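Local atomic coordinates of probable porin (Pseudomonas aeruginosa, PDB entry 2Y0H), a protein that probably forms a beta-barrel channel through the outer membrane for the passage of small solutes. Residues Gln114-Ala118 with Tyr195-Gln199; Asp202-Tyr208 with Tyr229-Asp235; Pro127-Asp131 with Leu277-Thr281; Val243-Asn247 with Asp272-Val276. One frame throughout, in Å; residues are numbered along the deposited sequence.

Contact 1 of 4, residues Gln114-Ala118 with Tyr195-Gln199. With C8E ((hydroxyethyloxy)tri(ethyloxy)octane), chain E; C8E ((hydroxyethyloxy)tri(ethyloxy)octane), chain H.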
loop_
_atom_site.group_PDB
_atom_site.type_symbol
_atom_site.label_atom_id
_atom_site.label_comp_id
_atom_site.label_asym_id
_atom_site.label_seq_id
_atom_site.Cartn_x
_atom_site.Cartn_y
_atom_site.Cartn_z
ATOM N N GLN A 114 4.803 5.468 2.391
ATOM C CA GLN A 114 3.399 5.085 2.389
ATOM C C GLN A 114 2.583 6.322 2.049
ATOM O O GLN A 114 1.877 6.859 2.898
ATOM C CB GLN A 114 2.988 4.531 3.755
ATOM C CG GLN A 114 3.714 3.247 4.126
ATOM C CD GLN A 114 3.143 2.604 5.378
ATOM O OE1 GLN A 114 3.871 2.317 6.319
ATOM N NE2 GLN A 114 1.831 2.380 5.392
ATOM N N LEU A 115 2.700 6.767 0.799
ATOM C CA LEU A 115 2.132 8.032 0.355
ATOM C C LEU A 115 1.175 7.803 -0.804
ATOM O O LEU A 115 1.274 6.801 -1.513
ATOM C CB LEU A 115 3.254 8.972 -0.077
ATOM C CG LEU A 115 4.320 9.204 0.995
ATOM C CD1 LEU A 115 5.541 9.902 0.403
ATOM C CD2 LEU A 115 3.731 9.991 2.165
ATOM N N PRO A 116 0.233 8.736 -1.000
ATOM C CA PRO A 116 -0.803 8.537 -2.024
ATOM C C PRO A 116 -0.228 8.305 -3.431
ATOM O O PRO A 116 -0.859 7.592 -4.211
ATOM C CB PRO A 116 -1.610 9.838 -1.955
ATOM C CG PRO A 116 -1.401 10.325 -0.543
ATOM C CD PRO A 116 0.028 9.974 -0.229
ATOM N N VAL A 117 0.942 8.877 -3.742
ATOM C CA VAL A 117 1.568 8.684 -5.047
ATOM C C VAL A 117 2.690 7.627 -5.068
ATOM O O VAL A 117 3.323 7.394 -6.112
ATOM C CB VAL A 117 2.106 10.015 -5.639
ATOM C CG1 VAL A 117 0.978 11.021 -5.784
ATOM C CG2 VAL A 117 3.252 10.589 -4.788
ATOM N N ALA A 118 2.936 6.999 -3.919
ATOM C CA ALA A 118 3.972 5.969 -3.785
ATOM C C ALA A 118 3.766 5.219 -2.472
ATOM O O ALA A 118 4.295 5.611 -1.423
ATOM C CB ALA A 118 5.363 6.585 -3.822
ATOM N N TYR A 195 -2.903 17.123 -0.668
ATOM C CA TYR A 195 -2.516 17.232 -2.063
ATOM C C TYR A 195 -1.117 16.655 -2.224
ATOM O O TYR A 195 -0.231 16.959 -1.435
ATOM C CB TYR A 195 -2.556 18.683 -2.552
ATOM C CG TYR A 195 -1.864 18.853 -3.886
ATOM C CD1 TYR A 195 -0.495 19.092 -3.958
ATOM C CD2 TYR A 195 -2.571 18.730 -5.073
ATOM C CE1 TYR A 195 0.147 19.228 -5.188
ATOM C CE2 TYR A 195 -1.943 18.865 -6.304
ATOM C CZ TYR A 195 -0.592 19.117 -6.358
ATOM O OH TYR A 195 0.013 19.249 -7.588
ATOM N N TYR A 196 -0.931 15.814 -3.235
ATOM C CA TYR A 196 0.386 15.268 -3.550
ATOM C C TYR A 196 0.684 15.342 -5.040
ATOM O O TYR A 196 -0.226 15.263 -5.868
ATOM C CB TYR A 196 0.528 13.813 -3.063
ATOM C CG TYR A 196 0.979 13.690 -1.625
ATOM C CD1 TYR A 196 0.064 13.730 -0.581
ATOM C CD2 TYR A 196 2.319 13.519 -1.313
ATOM C CE1 TYR A 196 0.480 13.615 0.745
ATOM C CE2 TYR A 196 2.747 13.408 0.006
ATOM C CZ TYR A 196 1.828 13.461 1.029
ATOM O OH TYR A 196 2.259 13.338 2.335
ATOM N N TYR A 197 1.970 15.488 -5.363
ATOM C CA TYR A 197 2.449 15.501 -6.736
ATOM C C TYR A 197 3.535 14.435 -6.869
ATOM O O TYR A 197 4.487 14.414 -6.090
ATOM C CB TYR A 197 2.998 16.895 -7.090
ATOM C CG TYR A 197 3.622 17.009 -8.469
ATOM C CD1 TYR A 197 2.841 16.939 -9.615
ATOM C CD2 TYR A 197 4.996 17.181 -8.623
ATOM C CE1 TYR A 197 3.407 17.045 -10.882
ATOM C CE2 TYR A 197 5.577 17.292 -9.893
ATOM C CZ TYR A 197 4.774 17.221 -11.015
ATOM O OH TYR A 197 5.327 17.327 -12.276
ATOM N N GLY A 198 3.378 13.540 -7.837
ATOM C CA GLY A 198 4.391 12.537 -8.128
ATOM C C GLY A 198 4.908 12.715 -9.548
ATOM O O GLY A 198 4.130 12.897 -10.480
ATOM N N GLN A 199 6.221 12.684 -9.723
ATOM C CA GLN A 199 6.791 12.824 -11.058
ATOM C C GLN A 199 7.888 11.814 -11.299
ATOM O O GLN A 199 8.961 11.925 -10.723
ATOM C CB GLN A 199 7.380 14.219 -11.254
ATOM C CG GLN A 199 8.170 14.369 -12.555
ATOM C CD GLN A 199 9.021 15.636 -12.562
ATOM O OE1 GLN A 199 9.749 15.906 -11.607
ATOM N NE2 GLN A 199 8.906 16.433 -13.630
HETATM C C1 C8E E . 0.021 23.119 -1.872
HETATM C C2 C8E E . -1.490 23.178 -1.650
HETATM C C3 C8E E . -2.285 23.222 -2.954
HETATM C C4 C8E E . -1.586 22.500 -4.103
HETATM C C5 C8E E . -1.803 23.243 -5.419
HETATM C C6 C8E E . -1.595 22.335 -6.633
HETATM C C7 C8E E . -1.797 23.080 -7.957
HETATM C C8 C8E E . -1.235 22.276 -9.128
HETATM O O9 C8E E . -1.894 22.604 -10.336
HETATM C C10 C8E E . -1.000 22.878 -11.396
HETATM C C1 C8E H . 3.508 21.304 -5.856
HETATM C C2 C8E H . 3.072 20.826 -7.241
HETATM C C3 C8E H . 3.509 21.777 -8.354
HETATM C C4 C8E H . 3.851 21.025 -9.638
HETATM C C5 C8E H . 3.147 21.609 -10.858
#
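Y196 reaches inward from strand 191-200 and meets three successive residues of the type I turn L115-A118. At its root, Y196 CB lies 3.9 Å from V117 CG1. Further along, Y196 CD1 is 3.7 Å from P116 CG, and the neighbouring CE1 borders the same pyrrolidine ring. P116 CD rides over one face of the phenol, 3.9 Å from the centroid of the Y196 ring and 15° off its normal, in a CH-pi contact displaced toward the rim. At the tip, Y196 OH is 3.7 Å from L115 CD2. That leucine crosses the tyrosine at about a right angle, its CG anti to the carbonyl carbon (chi1 -55°), which brings CD2 to the phenol end of the ring. V117 spreads its other methyl, CG2, to 4.0 Å from G198 CA, where glycine offers no side chain to hold it off. No hydrogen bond links the two segments; the turn is closed within itself by L115 and A118, whose backbones bond in both directions. Y195 and Y197 point the opposite way, to detergent: C6 of one C8E molecule lies 3.4 Å from Y195 CZ, and a second lies over the centre of the Y197 ring. Detergent outside and a hairpin packed inside are typical of a porin barrel whose loop folds into the lumen.

Contact 2 of 4, residues Asp202-Tyr208 with Tyr229-Asp235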
loop_
_atom_site.group_PDB
_atom_site.type_symbol
_atom_site.label_atom_id
_atom_site.label_comp_id
_atom_site.label_asym_id
_atom_site.label_seq_id
_atom_site.Cartn_x
_atom_site.Cartn_y
_atom_site.Cartn_z
ATOM N N ASP A 202 10.622 12.227 -16.939
ATOM C CA ASP A 202 10.516 11.780 -18.331
ATOM C C ASP A 202 9.516 10.667 -18.642
ATOM O O ASP A 202 9.451 10.200 -19.774
ATOM C CB ASP A 202 11.888 11.424 -18.898
ATOM C CG ASP A 202 12.700 12.644 -19.204
ATOM O OD1 ASP A 202 12.075 13.665 -19.593
ATOM O OD2 ASP A 202 13.940 12.587 -19.036
ATOM N N ILE A 203 8.725 10.258 -17.663
ATOM C CA ILE A 203 7.728 9.217 -17.911
ATOM C C ILE A 203 6.303 9.688 -17.605
ATOM O O ILE A 203 5.467 9.757 -18.507
ATOM C CB ILE A 203 8.071 7.909 -17.160
ATOM C CG1 ILE A 203 9.368 7.343 -17.718
ATOM C CG2 ILE A 203 6.919 6.886 -17.273
ATOM C CD1 ILE A 203 9.887 6.105 -17.004
ATOM N N TYR A 204 6.034 10.032 -16.347
ATOM C CA TYR A 204 4.717 10.544 -15.980
ATOM C C TYR A 204 4.715 11.526 -14.805
ATOM O O TYR A 204 5.674 11.601 -14.031
ATOM C CB TYR A 204 3.715 9.399 -15.740
ATOM C CG TYR A 204 3.814 8.711 -14.384
ATOM C CD1 TYR A 204 4.726 7.676 -14.169
ATOM C CD2 TYR A 204 2.990 9.091 -13.328
ATOM C CE1 TYR A 204 4.799 7.031 -12.947
ATOM C CE2 TYR A 204 3.061 8.455 -12.098
ATOM C CZ TYR A 204 3.968 7.434 -11.913
ATOM O OH TYR A 204 4.037 6.807 -10.698
ATOM N N ARG A 205 3.619 12.272 -14.720
ATOM C CA ARG A 205 3.310 13.221 -13.644
ATOM C C ARG A 205 1.951 12.834 -13.084
ATOM O O ARG A 205 1.065 12.460 -13.836
ATOM C CB ARG A 205 3.105 14.633 -14.213
ATOM C CG ARG A 205 4.314 15.396 -14.573
ATOM C CD ARG A 205 3.907 16.743 -15.196
ATOM N NE ARG A 205 5.093 17.389 -15.739
ATOM C CZ ARG A 205 5.457 18.644 -15.498
ATOM N NH1 ARG A 205 4.712 19.428 -14.727
ATOM N NH2 ARG A 205 6.575 19.112 -16.033
ATOM N N GLN A 206 1.757 13.004 -11.786
ATOM C CA GLN A 206 0.499 12.626 -11.170
ATOM C C GLN A 206 0.121 13.584 -10.043
ATOM O O GLN A 206 0.910 13.812 -9.120
ATOM C CB GLN A 206 0.623 11.209 -10.630
ATOM C CG GLN A 206 -0.638 10.644 -10.050
ATOM C CD GLN A 206 -0.517 9.145 -9.810
ATOM O OE1 GLN A 206 -0.011 8.719 -8.784
ATOM N NE2 GLN A 206 -0.980 8.348 -10.767
ATOM N N HIS A 207 -1.085 14.132 -10.116
ATOM C CA HIS A 207 -1.588 15.017 -9.070
ATOM C C HIS A 207 -2.624 14.260 -8.281
ATOM O O HIS A 207 -3.441 13.556 -8.857
ATOM C CB HIS A 207 -2.244 16.282 -9.652
ATOM C CG HIS A 207 -1.300 17.165 -10.408
ATOM N ND1 HIS A 207 -0.626 18.213 -9.817
ATOM C CD2 HIS A 207 -0.923 17.158 -11.709
ATOM C CE1 HIS A 207 0.128 18.811 -10.721
ATOM N NE2 HIS A 207 -0.028 18.184 -11.874
ATOM N N TYR A 208 -2.600 14.426 -6.964
ATOM C CA TYR A 208 -3.536 13.748 -6.087
ATOM C C TYR A 208 -4.227 14.751 -5.202
ATOM O O TYR A 208 -3.580 15.628 -4.621
ATOM C CB TYR A 208 -2.812 12.737 -5.194
ATOM C CG TYR A 208 -3.640 12.244 -4.025
ATOM C CD1 TYR A 208 -4.612 11.260 -4.206
ATOM C CD2 TYR A 208 -3.449 12.743 -2.738
ATOM C CE1 TYR A 208 -5.375 10.794 -3.153
ATOM C CE2 TYR A 208 -4.221 12.266 -1.662
ATOM C CZ TYR A 208 -5.184 11.296 -1.888
ATOM O OH TYR A 208 -5.960 10.802 -0.862
ATOM N N TYR A 229 -8.891 11.791 -5.691
ATOM C CA TYR A 229 -8.808 12.111 -7.106
ATOM C C TYR A 229 -7.355 12.144 -7.572
ATOM O O TYR A 229 -6.497 12.787 -6.957
ATOM C CB TYR A 229 -9.509 13.436 -7.409
ATOM C CG TYR A 229 -9.424 13.883 -8.866
ATOM C CD1 TYR A 229 -10.114 13.209 -9.869
ATOM C CD2 TYR A 229 -8.662 14.987 -9.233
ATOM C CE1 TYR A 229 -10.035 13.621 -11.202
ATOM C CE2 TYR A 229 -8.582 15.405 -10.553
ATOM C CZ TYR A 229 -9.272 14.718 -11.533
ATOM O OH TYR A 229 -9.191 15.137 -12.845
ATOM N N PHE A 230 -7.086 11.441 -8.658
ATOM C CA PHE A 230 -5.761 11.475 -9.252
ATOM C C PHE A 230 -5.884 11.945 -10.698
ATOM O O PHE A 230 -6.758 11.497 -11.435
ATOM C CB PHE A 230 -5.129 10.082 -9.270
ATOM C CG PHE A 230 -4.773 9.512 -7.911
ATOM C CD1 PHE A 230 -3.504 9.714 -7.361
ATOM C CD2 PHE A 230 -5.666 8.686 -7.232
ATOM C CE1 PHE A 230 -3.159 9.136 -6.144
ATOM C CE2 PHE A 230 -5.327 8.103 -6.001
ATOM C CZ PHE A 230 -4.082 8.324 -5.455
ATOM N N ASP A 231 -4.978 12.815 -11.112
ATOM C CA ASP A 231 -4.858 13.193 -12.512
ATOM C C ASP A 231 -3.432 12.850 -12.952
ATOM O O ASP A 231 -2.463 13.347 -12.376
ATOM C CB ASP A 231 -5.133 14.699 -12.654
ATOM C CG ASP A 231 -5.405 15.125 -14.090
ATOM O OD1 ASP A 231 -4.660 14.722 -14.988
ATOM O OD2 ASP A 231 -6.375 15.877 -14.318
ATOM N N SER A 232 -3.314 11.998 -13.968
ATOM C CA SER A 232 -2.025 11.485 -14.440
ATOM C C SER A 232 -1.801 11.818 -15.920
ATOM O O SER A 232 -2.654 11.542 -16.761
ATOM C CB SER A 232 -1.981 9.956 -14.295
ATOM O OG SER A 232 -2.016 9.546 -12.942
ATOM N N GLY A 233 -0.645 12.377 -16.240
ATOM C CA GLY A 233 -0.285 12.636 -17.620
ATOM C C GLY A 233 1.183 12.334 -17.848
ATOM O O GLY A 233 1.895 11.912 -16.936
ATOM N N GLU A 234 1.645 12.552 -19.068
ATOM C CA GLU A 234 3.025 12.252 -19.409
ATOM C C GLU A 234 3.925 13.310 -18.800
ATOM O O GLU A 234 3.458 14.362 -18.380
ATOM C CB GLU A 234 3.211 12.222 -20.930
ATOM C CG GLU A 234 3.152 13.591 -21.591
ATOM C CD GLU A 234 3.227 13.487 -23.101
ATOM O OE1 GLU A 234 2.459 12.675 -23.666
ATOM O OE2 GLU A 234 4.055 14.202 -23.719
ATOM N N ASP A 235 5.220 13.030 -18.755
ATOM C CA ASP A 235 6.181 14.009 -18.289
ATOM C C ASP A 235 7.396 14.023 -19.208
ATOM O O ASP A 235 7.857 12.968 -19.642
ATOM C CB ASP A 235 6.610 13.690 -16.853
ATOM C CG ASP A 235 7.693 14.632 -16.346
ATOM O OD1 ASP A 235 7.349 15.699 -15.811
ATOM O OD2 ASP A 235 8.891 14.314 -16.488
#
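Strands 204-208 and 229-234 run antiparallel, their axes 4.5 Å apart at 163°, with R205-G233 and H207-D231 as hydrogen-bonded pairs, and with Q206-S232 between them and Y208-F230 beyond H207-D231 as non-hydrogen-bonded pairs. Together they form one hairpin of the barrel wall. On the face that carries Q206 and Y208, Y208 CD1 sits over one face of the F230 ring, toward its rim, with Y208 CD1 only 3.2 Å from F230 CE1; the ring planes are inclined at 44°, so the pair is oblique. Beside it, the extended Q206 chain carries its amide to S232, and Q206 NE2 gives S232 OG a nearly straight bond of 2.7 Å that lies in the amide plane. The same NE2 also serves P275 O, so the amide joins the wall to the loop inside it. At the open end of the hairpin, away from its turn, D235 has CG anti to the backbone N (chi1 176°), which turns its carboxylate back to the opposite segment. Its two oxygens divide the work: D235 OD2 receives D202 N at 2.7 Å through its anti lone pair, while D235 OD1 lies 2.8 Å from R205 NE in a salt bridge whose hydrogen bond is bent and weak. OD1 has a second donor in Q199 NE2. The D202 carboxylate is also near, with D202 OD1 4.5 Å from D235 OD2, but D202 OD1 takes the backbone N of A237. The arginine and the backbone and amide donors should offset this like-charge proximity and probably keep the buried D235 ionised.

Contact 3 of 4, residues Pro127-Asp131 with Leu277-Thr281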
loop_
_atom_site.group_PDB
_atom_site.type_symbol
_atom_site.label_atom_id
_atom_site.label_comp_id
_atom_site.label_asym_id
_atom_site.label_seq_id
_atom_site.Cartn_x
_atom_site.Cartn_y
_atom_site.Cartn_z
ATOM N N PRO A 127 8.434 -6.426 2.547
ATOM C CA PRO A 127 8.051 -5.104 2.058
ATOM C C PRO A 127 8.895 -4.712 0.863
ATOM O O PRO A 127 10.091 -5.004 0.822
ATOM C CB PRO A 127 8.380 -4.188 3.235
ATOM C CG PRO A 127 9.491 -4.904 3.957
ATOM C CD PRO A 127 9.185 -6.368 3.814
ATOM N N GLN A 128 8.264 -4.065 -0.109
ATOM C CA GLN A 128 8.984 -3.368 -1.161
ATOM C C GLN A 128 9.738 -2.201 -0.521
ATOM O O GLN A 128 9.221 -1.555 0.387
ATOM C CB GLN A 128 7.985 -2.833 -2.186
ATOM C CG GLN A 128 8.521 -1.785 -3.136
ATOM C CD GLN A 128 7.429 -1.246 -4.079
ATOM O OE1 GLN A 128 6.267 -1.114 -3.691
ATOM N NE2 GLN A 128 7.801 -0.957 -5.317
ATOM N N THR A 129 10.951 -1.924 -0.982
ATOM C CA THR A 129 11.684 -0.764 -0.480
ATOM C C THR A 129 12.106 0.142 -1.621
ATOM O O THR A 129 12.137 -0.272 -2.781
ATOM C CB THR A 129 12.955 -1.169 0.297
ATOM O OG1 THR A 129 13.855 -1.844 -0.584
ATOM C CG2 THR A 129 12.613 -2.089 1.474
ATOM N N PHE A 130 12.432 1.383 -1.284
ATOM C CA PHE A 130 12.951 2.341 -2.253
ATOM C C PHE A 130 14.247 2.917 -1.674
ATOM O O PHE A 130 14.423 2.947 -0.455
ATOM C CB PHE A 130 11.944 3.482 -2.484
ATOM C CG PHE A 130 10.707 3.078 -3.251
ATOM C CD1 PHE A 130 9.634 2.468 -2.606
ATOM C CD2 PHE A 130 10.610 3.326 -4.616
ATOM C CE1 PHE A 130 8.513 2.089 -3.310
ATOM C CE2 PHE A 130 9.478 2.959 -5.323
ATOM C CZ PHE A 130 8.427 2.338 -4.669
ATOM N N ASP A 131 15.159 3.362 -2.537
ATOM C CA ASP A 131 16.242 4.228 -2.077
ATOM C C ASP A 131 15.892 5.644 -2.490
ATOM O O ASP A 131 15.487 5.880 -3.631
ATOM C CB ASP A 131 17.592 3.843 -2.676
ATOM C CG ASP A 131 18.053 2.466 -2.244
ATOM O OD1 ASP A 131 17.604 1.991 -1.181
ATOM O OD2 ASP A 131 18.867 1.863 -2.970
ATOM N N LEU A 277 3.976 3.019 -9.785
ATOM C CA LEU A 277 5.365 2.583 -9.938
ATOM C C LEU A 277 5.472 1.054 -9.996
ATOM O O LEU A 277 4.708 0.344 -9.337
ATOM C CB LEU A 277 6.228 3.120 -8.790
ATOM C CG LEU A 277 6.367 4.646 -8.724
ATOM C CD1 LEU A 277 7.100 5.094 -7.458
ATOM C CD2 LEU A 277 7.074 5.168 -9.971
ATOM N N ASN A 278 6.425 0.559 -10.779
ATOM C CA ASN A 278 6.666 -0.878 -10.907
ATOM C C ASN A 278 7.057 -1.503 -9.566
ATOM O O ASN A 278 7.461 -0.802 -8.636
ATOM C CB ASN A 278 7.807 -1.121 -11.888
ATOM C CG ASN A 278 9.108 -0.578 -11.364
ATOM O OD1 ASN A 278 9.282 0.639 -11.257
ATOM N ND2 ASN A 278 10.007 -1.470 -10.964
ATOM N N GLY A 279 6.953 -2.825 -9.481
ATOM C CA GLY A 279 7.299 -3.550 -8.269
ATOM C C GLY A 279 6.079 -3.828 -7.405
ATOM O O GLY A 279 6.184 -3.978 -6.194
ATOM N N TYR A 280 4.914 -3.886 -8.032
ATOM C CA TYR A 280 3.663 -4.133 -7.311
ATOM C C TYR A 280 3.375 -3.104 -6.210
ATOM O O TYR A 280 2.736 -3.402 -5.203
ATOM C CB TYR A 280 3.635 -5.562 -6.752
ATOM C CG TYR A 280 3.648 -6.624 -7.835
ATOM C CD1 TYR A 280 2.506 -6.887 -8.592
ATOM C CD2 TYR A 280 4.801 -7.354 -8.108
ATOM C CE1 TYR A 280 2.507 -7.855 -9.583
ATOM C CE2 TYR A 280 4.816 -8.325 -9.098
ATOM C CZ TYR A 280 3.665 -8.572 -9.832
ATOM O OH TYR A 280 3.674 -9.535 -10.817
ATOM N N THR A 281 3.866 -1.892 -6.409
ATOM C CA THR A 281 3.507 -0.787 -5.551
ATOM C C THR A 281 1.988 -0.743 -5.455
ATOM O O THR A 281 1.287 -0.997 -6.426
ATOM C CB THR A 281 4.024 0.521 -6.145
ATOM O OG1 THR A 281 5.393 0.340 -6.518
ATOM C CG2 THR A 281 3.922 1.652 -5.132
#
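Q128 and T281 join the residue just before strand 129-137 of the porin barrel wall to the long loop between strands 259-269 and 300-309, one of the loops that fold into the lumen. Q128 NE2 donates to T281 OG1 at 3.0 Å, with the hydroxyl oxygen close to the amide plane and the two side chains crossing at about a right angle. A second contact, from Q128 NE2 to N278 O at 3.3 Å, is a weak, bent hydrogen bond. The amide gets this far because Q128 keeps CG anti to its backbone N (chi1 164°) and runs extended beyond it. Next to it, F130 supplies the apolar part: F130 CE2 lies 3.8 Å from L277 CD1, reached obliquely, while T281 OG1 stands at the ring edge, 4.1 Å from F130 CZ. In the next shell, D121 N bonds Q128 OE1 and S153 OG bonds Q128 NE2, fixing the rotation of the amide from both of its polar atoms. NE2 thus faces three oxygens with two hydrogens, consistent with the weakness of the N278 bond. F130 is packed against L150 and S153 of the adjoining strand, and P113 lies on it too. In the loop, G279 and Y280 both take positive phi, turning the chain so that N278 O and T281 OG1 meet the same nitrogen; the Y280 ring makes a cation-pi contact with R124. The threonine hydroxyl is itself a donor, with T281 OG1 2.9 Å from L277 O and approaching that oxygen from above the carbonyl plane rather than along a lone pair.

Contact 4 of 4, residues Val243-Asn247 with Asp272-Val276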
loop_
_atom_site.group_PDB
_atom_site.type_symbol
_atom_site.label_atom_id
_atom_site.label_comp_id
_atom_site.label_asym_id
_atom_site.label_seq_id
_atom_site.Cartn_x
_atom_site.Cartn_y
_atom_site.Cartn_z
ATOM N N VAL A 243 0.423 9.098 -21.529
ATOM C CA VAL A 243 -0.134 8.688 -20.252
ATOM C C VAL A 243 -1.429 9.487 -20.057
ATOM O O VAL A 243 -1.390 10.709 -19.999
ATOM C CB VAL A 243 0.854 8.975 -19.090
ATOM C CG1 VAL A 243 0.225 8.617 -17.741
ATOM C CG2 VAL A 243 2.180 8.229 -19.293
ATOM N N ASP A 244 -2.570 8.803 -19.991
ATOM C CA ASP A 244 -3.874 9.484 -19.931
ATOM C C ASP A 244 -4.831 8.774 -18.981
ATOM O O ASP A 244 -5.475 7.809 -19.358
ATOM C CB ASP A 244 -4.500 9.585 -21.334
ATOM C CG ASP A 244 -5.924 10.160 -21.316
ATOM O OD1 ASP A 244 -6.198 11.106 -20.551
ATOM O OD2 ASP A 244 -6.778 9.662 -22.074
ATOM N N ASN A 245 -4.917 9.254 -17.749
ATOM C CA ASN A 245 -5.807 8.665 -16.755
ATOM C C ASN A 245 -6.218 9.671 -15.705
ATOM O O ASN A 245 -5.390 10.379 -15.129
ATOM C CB ASN A 245 -5.148 7.480 -16.046
ATOM C CG ASN A 245 -6.048 6.843 -14.980
ATOM O OD1 ASN A 245 -6.125 7.309 -13.838
ATOM N ND2 ASN A 245 -6.703 5.759 -15.347
ATOM N N ARG A 246 -7.514 9.737 -15.468
ATOM C CA ARG A 246 -8.001 10.384 -14.279
ATOM C C ARG A 246 -8.651 9.266 -13.499
ATOM O O ARG A 246 -9.248 8.347 -14.078
ATOM C CB ARG A 246 -8.944 11.542 -14.622
ATOM C CG ARG A 246 -8.282 12.539 -15.591
ATOM C CD ARG A 246 -9.029 13.849 -15.731
ATOM N NE ARG A 246 -10.438 13.675 -16.080
ATOM C CZ ARG A 246 -10.889 13.474 -17.315
ATOM N NH1 ARG A 246 -10.036 13.401 -18.330
ATOM N NH2 ARG A 246 -12.195 13.338 -17.529
ATOM N N ASN A 247 -8.482 9.330 -12.184
ATOM C CA ASN A 247 -8.922 8.283 -11.280
ATOM C C ASN A 247 -9.761 8.932 -10.180
ATOM O O ASN A 247 -9.219 9.695 -9.373
ATOM C CB ASN A 247 -7.687 7.573 -10.698
ATOM C CG ASN A 247 -8.030 6.604 -9.559
ATOM O OD1 ASN A 247 -9.168 6.548 -9.085
ATOM N ND2 ASN A 247 -7.030 5.841 -9.118
ATOM N N ASP A 272 -5.846 5.007 -20.473
ATOM C CA ASP A 272 -4.892 4.221 -19.685
ATOM C C ASP A 272 -5.412 3.716 -18.335
ATOM O O ASP A 272 -6.277 4.325 -17.713
ATOM C CB ASP A 272 -3.598 5.014 -19.457
ATOM C CG ASP A 272 -2.821 5.226 -20.739
ATOM O OD1 ASP A 272 -2.751 4.264 -21.533
ATOM O OD2 ASP A 272 -2.302 6.349 -20.959
ATOM N N ALA A 273 -4.853 2.600 -17.888
ATOM C CA ALA A 273 -5.005 2.178 -16.509
ATOM C C ALA A 273 -4.358 3.216 -15.594
ATOM O O ALA A 273 -3.533 4.006 -16.027
ATOM C CB ALA A 273 -4.351 0.812 -16.296
ATOM N N PHE A 274 -4.741 3.205 -14.323
ATOM C CA PHE A 274 -4.112 4.050 -13.322
ATOM C C PHE A 274 -2.614 3.733 -13.172
ATOM O O PHE A 274 -2.245 2.600 -12.858
ATOM C CB PHE A 274 -4.823 3.870 -11.979
ATOM C CG PHE A 274 -4.275 4.730 -10.880
ATOM C CD1 PHE A 274 -4.254 6.120 -11.016
ATOM C CD2 PHE A 274 -3.784 4.155 -9.706
ATOM C CE1 PHE A 274 -3.758 6.926 -10.007
ATOM C CE2 PHE A 274 -3.279 4.952 -8.677
ATOM C CZ PHE A 274 -3.268 6.344 -8.824
ATOM N N PRO A 275 -1.752 4.735 -13.397
ATOM C CA PRO A 275 -0.298 4.535 -13.290
ATOM C C PRO A 275 0.164 4.360 -11.846
ATOM O O PRO A 275 -0.146 5.201 -10.993
ATOM C CB PRO A 275 0.278 5.832 -13.866
ATOM C CG PRO A 275 -0.864 6.453 -14.656
ATOM C CD PRO A 275 -2.090 6.072 -13.914
ATOM N N VAL A 276 0.866 3.261 -11.581
ATOM C CA VAL A 276 1.624 3.097 -10.343
ATOM C C VAL A 276 3.047 2.738 -10.698
ATOM O O VAL A 276 3.299 2.208 -11.786
ATOM C CB VAL A 276 1.039 1.986 -9.432
ATOM C CG1 VAL A 276 -0.224 2.472 -8.749
ATOM C CG2 VAL A 276 0.758 0.706 -10.238
#
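N245 and D272 meet where strand 244-256 of the barrel wall touches the loop 272-276 inside it. The N245 side chain projects with CG anti to the backbone N (chi1 179°), carrying its amide over the loop backbone. N245 ND2 then gives D272 O a bond of 2.8 Å that lies near the amide plane of N245, though the nitrogen stands 34° out of the carbonyl plane of D272. The other end of this amide comes to the edge of the F274 ring, with N245 OD1 in the ring plane and 3.6 Å from F274 CD1. N247, two residues along and on the same side of the strand, meets the ring differently: its amide stands almost perpendicular to the ring, and N247 ND2 hangs 3.3 Å above the F274 ring plane, over its centre. N247 OD1 is bonded to N249 ND2, which holds the oxygen end of that amide. D272 has CG anti to its carbonyl carbon (chi1 -68°), so the carboxylate folds back to the strand and D272 OD2 accepts D244 N at 2.7 Å through its anti lone pair. The backbone returns the bond, D272 N to D244 O at 3.0 Å. Apolar packing completes the seam: V243 CG1 rests 3.9 Å from P275 CG, and the proline CD borders N245 CB. The D244 carboxylate turns to N271 N. D272 OD2 and D244 OD2 are 5.7 Å apart, and each carboxylate has a backbone N-H donor, which would ease their repulsion; the ring, meanwhile, meets an amide nitrogen over its electron-rich face and an oxygen at its electron-poor edge.

In the fold
All four contacts gather on one part of the barrel, where wall strands meet loops folded inside. Contacts 1 and 2, centres 10 Å apart, sit on neighbouring strands, 191-200 and 204-216: Y195 OH lies 2.5 Å from H207 ND1, a probable hydrogen bond near the detergent. Contacts 2 and 4 are closer, 8 Å between centres, and F230 N probably bonds N247 O at 2.8 Å. Segments 272-276 and 277-281 are consecutive, so one loop carries contact 4 to contact 3, 18 Å away between centres. Y204 OH of contact 2 packs 3.5 Å from L277 CD2, and A118 of contact 1 touches the same leucine. As in OprD relatives, such inward loops probably narrow the channel.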